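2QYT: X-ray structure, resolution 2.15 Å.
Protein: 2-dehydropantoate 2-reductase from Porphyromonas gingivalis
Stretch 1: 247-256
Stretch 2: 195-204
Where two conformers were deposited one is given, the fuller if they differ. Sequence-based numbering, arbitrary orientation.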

# COMPACT_ATOMS: atom_id res chain seq x y z
N GLN A 247 -13.21 -17.92 -5.50
CA GLN A 247 -13.95 -18.07 -4.25
C GLN A 247 -14.68 -16.79 -3.88
O GLN A 247 -15.84 -16.60 -4.27
CB GLN A 247 -13.01 -18.50 -3.12
CG GLN A 247 -12.16 -19.71 -3.47
CD GLN A 247 -10.90 -19.79 -2.63
OE1 GLN A 247 -9.79 -19.52 -3.12
NE2 GLN A 247 -11.05 -20.16 -1.36
N VAL A 248 -14.00 -15.92 -3.13
CA VAL A 248 -14.46 -14.55 -2.81
C VAL A 248 -15.75 -14.50 -1.98
O VAL A 248 -16.85 -14.50 -2.53
CB VAL A 248 -14.55 -13.68 -4.10
CG1 VAL A 248 -15.15 -12.30 -3.81
CG2 VAL A 248 -13.18 -13.58 -4.75
N PRO A 249 -15.59 -14.42 -0.63
CA PRO A 249 -16.58 -14.54 0.44
C PRO A 249 -18.07 -14.34 0.09
O PRO A 249 -18.50 -14.63 -1.03
CB PRO A 249 -16.10 -13.48 1.45
CG PRO A 249 -14.58 -13.47 1.26
CD PRO A 249 -14.26 -14.14 -0.06
N ASP A 250 -18.85 -13.89 1.08
CA ASP A 250 -20.25 -13.50 0.90
C ASP A 250 -20.75 -12.78 2.15
O ASP A 250 -20.20 -12.98 3.24
CB ASP A 250 -21.16 -14.68 0.53
CG ASP A 250 -22.22 -14.31 -0.50
OD1 ASP A 250 -23.14 -15.12 -0.72
OD2 ASP A 250 -22.14 -13.20 -1.08
N ASP A 251 -21.79 -11.97 2.00
CA ASP A 251 -22.04 -10.85 2.90
C ASP A 251 -20.88 -9.89 2.65
O ASP A 251 -20.61 -9.00 3.46
CB ASP A 251 -22.06 -11.27 4.38
CG ASP A 251 -23.00 -12.44 4.66
OD1 ASP A 251 -22.49 -13.54 4.98
OD2 ASP A 251 -24.24 -12.27 4.55
N VAL A 252 -20.20 -10.09 1.52
CA VAL A 252 -19.04 -9.31 1.10
C VAL A 252 -19.48 -7.94 0.56
O VAL A 252 -18.96 -6.91 1.01
CB VAL A 252 -18.15 -10.10 0.08
CG1 VAL A 252 -18.99 -10.75 -1.02
CG2 VAL A 252 -17.06 -9.22 -0.50
N VAL A 253 -20.42 -7.94 -0.39
CA VAL A 253 -21.14 -6.74 -0.84
C VAL A 253 -21.70 -5.97 0.36
O VAL A 253 -21.51 -4.76 0.46
CB VAL A 253 -22.32 -7.12 -1.79
CG1 VAL A 253 -23.20 -5.92 -2.09
CG2 VAL A 253 -21.80 -7.74 -3.08
N GLN A 254 -22.36 -6.70 1.26
CA GLN A 254 -22.92 -6.14 2.49
C GLN A 254 -21.84 -5.61 3.45
O GLN A 254 -21.96 -4.51 3.99
CB GLN A 254 -23.80 -7.18 3.20
CG GLN A 254 -24.95 -7.74 2.34
CD GLN A 254 -25.87 -6.66 1.77
OE1 GLN A 254 -26.19 -5.68 2.45
NE2 GLN A 254 -26.28 -6.83 0.51
N GLN A 255 -20.79 -6.41 3.65
CA GLN A 255 -19.66 -6.05 4.51
C GLN A 255 -19.03 -4.74 4.03
O GLN A 255 -18.80 -3.83 4.83
CB GLN A 255 -18.62 -7.17 4.51
CG GLN A 255 -17.74 -7.24 5.75
CD GLN A 255 -16.91 -8.52 5.78
OE1 GLN A 255 -15.87 -8.63 5.10
NE2 GLN A 255 -17.35 -9.48 6.58
N LEU A 256 -18.76 -4.67 2.72
CA LEU A 256 -18.30 -3.45 2.06
C LEU A 256 -19.29 -2.30 2.19
O LEU A 256 -18.90 -1.17 2.51
CB LEU A 256 -18.00 -3.70 0.57
CG LEU A 256 -16.92 -4.66 0.05
CD1 LEU A 256 -16.82 -4.53 -1.47
CD2 LEU A 256 -15.57 -4.45 0.71
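Stretch 2 (195-204) DWYIMKKFMM

Stretch 2 is helical from end to end, part of a longer helix that runs past it in both directions. Its backbone closes the usual i to i+4 ladder, from M199 N to D195 O at 2.9 Å through M203 N to M199 O at 2.8 Å; the last rung, M204 N to K200 O at 3.4 Å, is weak. Stretch 1 is different in kind. It begins as an irregular loop, with V248 and D251 both at positive phi, and becomes helical at V252. D251 holds the N-cap position, but its side chain makes no capping bond; the first turn is closed by Q255 N to D251 O at 2.6 Å and L256 N to V252 O at 2.8 Å.

The two helices run in broadly the same sense, with 60° between their N-to-C directions and a signed crossing angle of -60°. Their axes come no closer than 11.0 Å, a wide spacing that leaves room for long side chains between them. The register follows the shared direction: V248 lies nearest W196, CA to CA 7.7 Å, and L256 nearest M204, CA to CA 6.4 Å. Along stretch 2, the contacting residues are W196, M199, K200, M203 and M204, the i, i+3, i+4, i+7, i+8 pattern of one helical face.

Apolar packing dominates, and three selenomethionines supply much of it. M199 and M203 both point toward stretch 1 from CA to CB. The M199 methyl CE reaches V248 CG1 at 3.4 Å and V252 CG2 at 4.1 Å; M203 CE lies 4.0 Å from that same V252 CG2 and 3.4 Å from L256 CD1. V252 thus meets two flexible side chains with one short, branched one. L256 is the largest contributor by covered area. Its CA-to-CB bond points sideways, yet its end comes nearer, placing CD2 3.5 Å from M204 SE and 4.0 Å from K200 CG. The backbone joins in too, with L256 O 3.4 Å from M204 SE.

The aromatic contact is organised around W196, whose side chain also leaves sideways before its end approaches the other stretch. P249 covers one face of the indole: its CG stands 3.8 Å from the centroid of the six-membered ring, 21° off the normal, a CH-pi contact, and 3.5 Å from CZ3. Around the ring edge, near its plane, lie V252 CG2, 4.1 Å from CH2, and Q255 OE1, 3.2 Å from CZ2. The ring thus meets the loop through its face, at P249, and the helix through its edge, at V252 and Q255.

Polar contributions are slight. No hydrogen bond crosses between the stretches; Q255 OE1 approaches K200 only at CD, 4.4 Å away. The rule to read here is one of shape: 461 Å² is buried, both sides summed, and about two thirds of it belongs to W196, the three selenomethionines and L256, the last placed where the backbones draw close.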

# COMPACT_ATOMS: atom_id res chain seq x y z
N ASP A 195 -4.57 -12.31 0.45
CA ASP A 195 -5.30 -11.96 -0.77
C ASP A 195 -6.64 -11.32 -0.46
O ASP A 195 -7.09 -10.41 -1.15
CB ASP A 195 -5.53 -13.20 -1.65
CG ASP A 195 -4.24 -13.72 -2.29
OD1 ASP A 195 -3.24 -12.98 -2.34
OD2 ASP A 195 -4.23 -14.88 -2.74
N TRP A 196 -7.29 -11.81 0.59
CA TRP A 196 -8.59 -11.29 1.00
C TRP A 196 -8.51 -9.83 1.45
O TRP A 196 -9.32 -9.03 1.02
CB TRP A 196 -9.18 -12.17 2.10
CG TRP A 196 -10.25 -11.53 2.89
CD1 TRP A 196 -10.28 -11.36 4.25
CD2 TRP A 196 -11.46 -10.96 2.39
NE1 TRP A 196 -11.45 -10.72 4.63
CE2 TRP A 196 -12.19 -10.47 3.50
CE3 TRP A 196 -12.01 -10.81 1.10
CZ2 TRP A 196 -13.43 -9.84 3.37
CZ3 TRP A 196 -13.26 -10.19 0.97
CH2 TRP A 196 -13.95 -9.71 2.10
N TYR A 197 -7.53 -9.50 2.29
CA TYR A 197 -7.32 -8.10 2.74
C TYR A 197 -7.03 -7.18 1.56
O TYR A 197 -7.50 -6.05 1.50
CB TYR A 197 -6.21 -8.00 3.81
CG TYR A 197 -6.61 -8.68 5.09
CD1 TYR A 197 -7.15 -7.94 6.15
CD2 TYR A 197 -6.51 -10.06 5.22
CE1 TYR A 197 -7.56 -8.59 7.35
CE2 TYR A 197 -6.91 -10.71 6.39
CZ TYR A 197 -7.43 -9.98 7.45
OH TYR A 197 -7.84 -10.65 8.60
N ILE A 198 -6.26 -7.70 0.61
CA ILE A 198 -5.93 -6.97 -0.59
C ILE A 198 -7.13 -6.69 -1.51
O ILE A 198 -7.27 -5.56 -2.00
CB ILE A 198 -4.87 -7.73 -1.41
CG1 ILE A 198 -3.60 -7.94 -0.59
CG2 ILE A 198 -4.56 -7.01 -2.74
CD1 ILE A 198 -2.72 -6.85 -0.67
N MSE A 199 -7.94 -7.71 -1.83
CA MSE A 199 -9.15 -7.45 -2.63
C MSE A 199 -10.13 -6.60 -1.85
O MSE A 199 -10.74 -5.69 -2.41
CB MSE A 199 -9.80 -8.74 -3.17
CG MSE A 199 -10.36 -9.72 -2.14
SE MSE A 199 -11.79 -10.90 -2.86
CE MSE A 199 -13.31 -10.03 -2.07
N LYS A 200 -10.25 -6.87 -0.55
CA LYS A 200 -11.17 -6.09 0.28
C LYS A 200 -10.85 -4.59 0.24
O LYS A 200 -11.74 -3.77 -0.00
CB LYS A 200 -11.22 -6.63 1.72
CG LYS A 200 -12.42 -6.17 2.54
CD LYS A 200 -12.19 -6.40 4.04
CE LYS A 200 -11.39 -5.26 4.70
NZ LYS A 200 -10.26 -5.74 5.55
N LYS A 201 -9.57 -4.24 0.42
CA LYS A 201 -9.11 -2.86 0.30
C LYS A 201 -9.41 -2.28 -1.09
O LYS A 201 -9.95 -1.17 -1.19
CB LYS A 201 -7.60 -2.77 0.59
CG LYS A 201 -6.95 -1.41 0.33
CD LYS A 201 -6.76 -0.63 1.60
CE LYS A 201 -6.73 0.87 1.35
NZ LYS A 201 -5.36 1.26 1.00
N PHE A 202 -9.06 -3.01 -2.14
CA PHE A 202 -9.20 -2.53 -3.51
C PHE A 202 -10.67 -2.30 -3.94
O PHE A 202 -10.99 -1.32 -4.61
CB PHE A 202 -8.50 -3.44 -4.53
CG PHE A 202 -8.71 -3.01 -5.95
CD1 PHE A 202 -7.91 -2.00 -6.52
CD2 PHE A 202 -9.75 -3.56 -6.71
CE1 PHE A 202 -8.10 -1.57 -7.82
CE2 PHE A 202 -9.98 -3.13 -8.01
CZ PHE A 202 -9.15 -2.13 -8.57
N MSE A 203 -11.55 -3.22 -3.57
CA MSE A 203 -12.98 -3.11 -3.89
C MSE A 203 -13.59 -1.84 -3.29
O MSE A 203 -14.26 -1.09 -4.00
CB MSE A 203 -13.72 -4.35 -3.42
CG MSE A 203 -13.48 -5.59 -4.26
SE MSE A 203 -14.28 -7.20 -3.43
CE MSE A 203 -14.14 -6.68 -1.57
N MSE A 204 -13.31 -1.58 -2.01
CA MSE A 204 -13.76 -0.38 -1.30
C MSE A 204 -13.32 0.92 -1.97
O MSE A 204 -14.11 1.84 -2.19
CB MSE A 204 -13.19 -0.39 0.11
CG MSE A 204 -13.78 -1.44 1.02
SE MSE A 204 -15.63 -1.06 1.45
CE MSE A 204 -15.38 0.72 2.26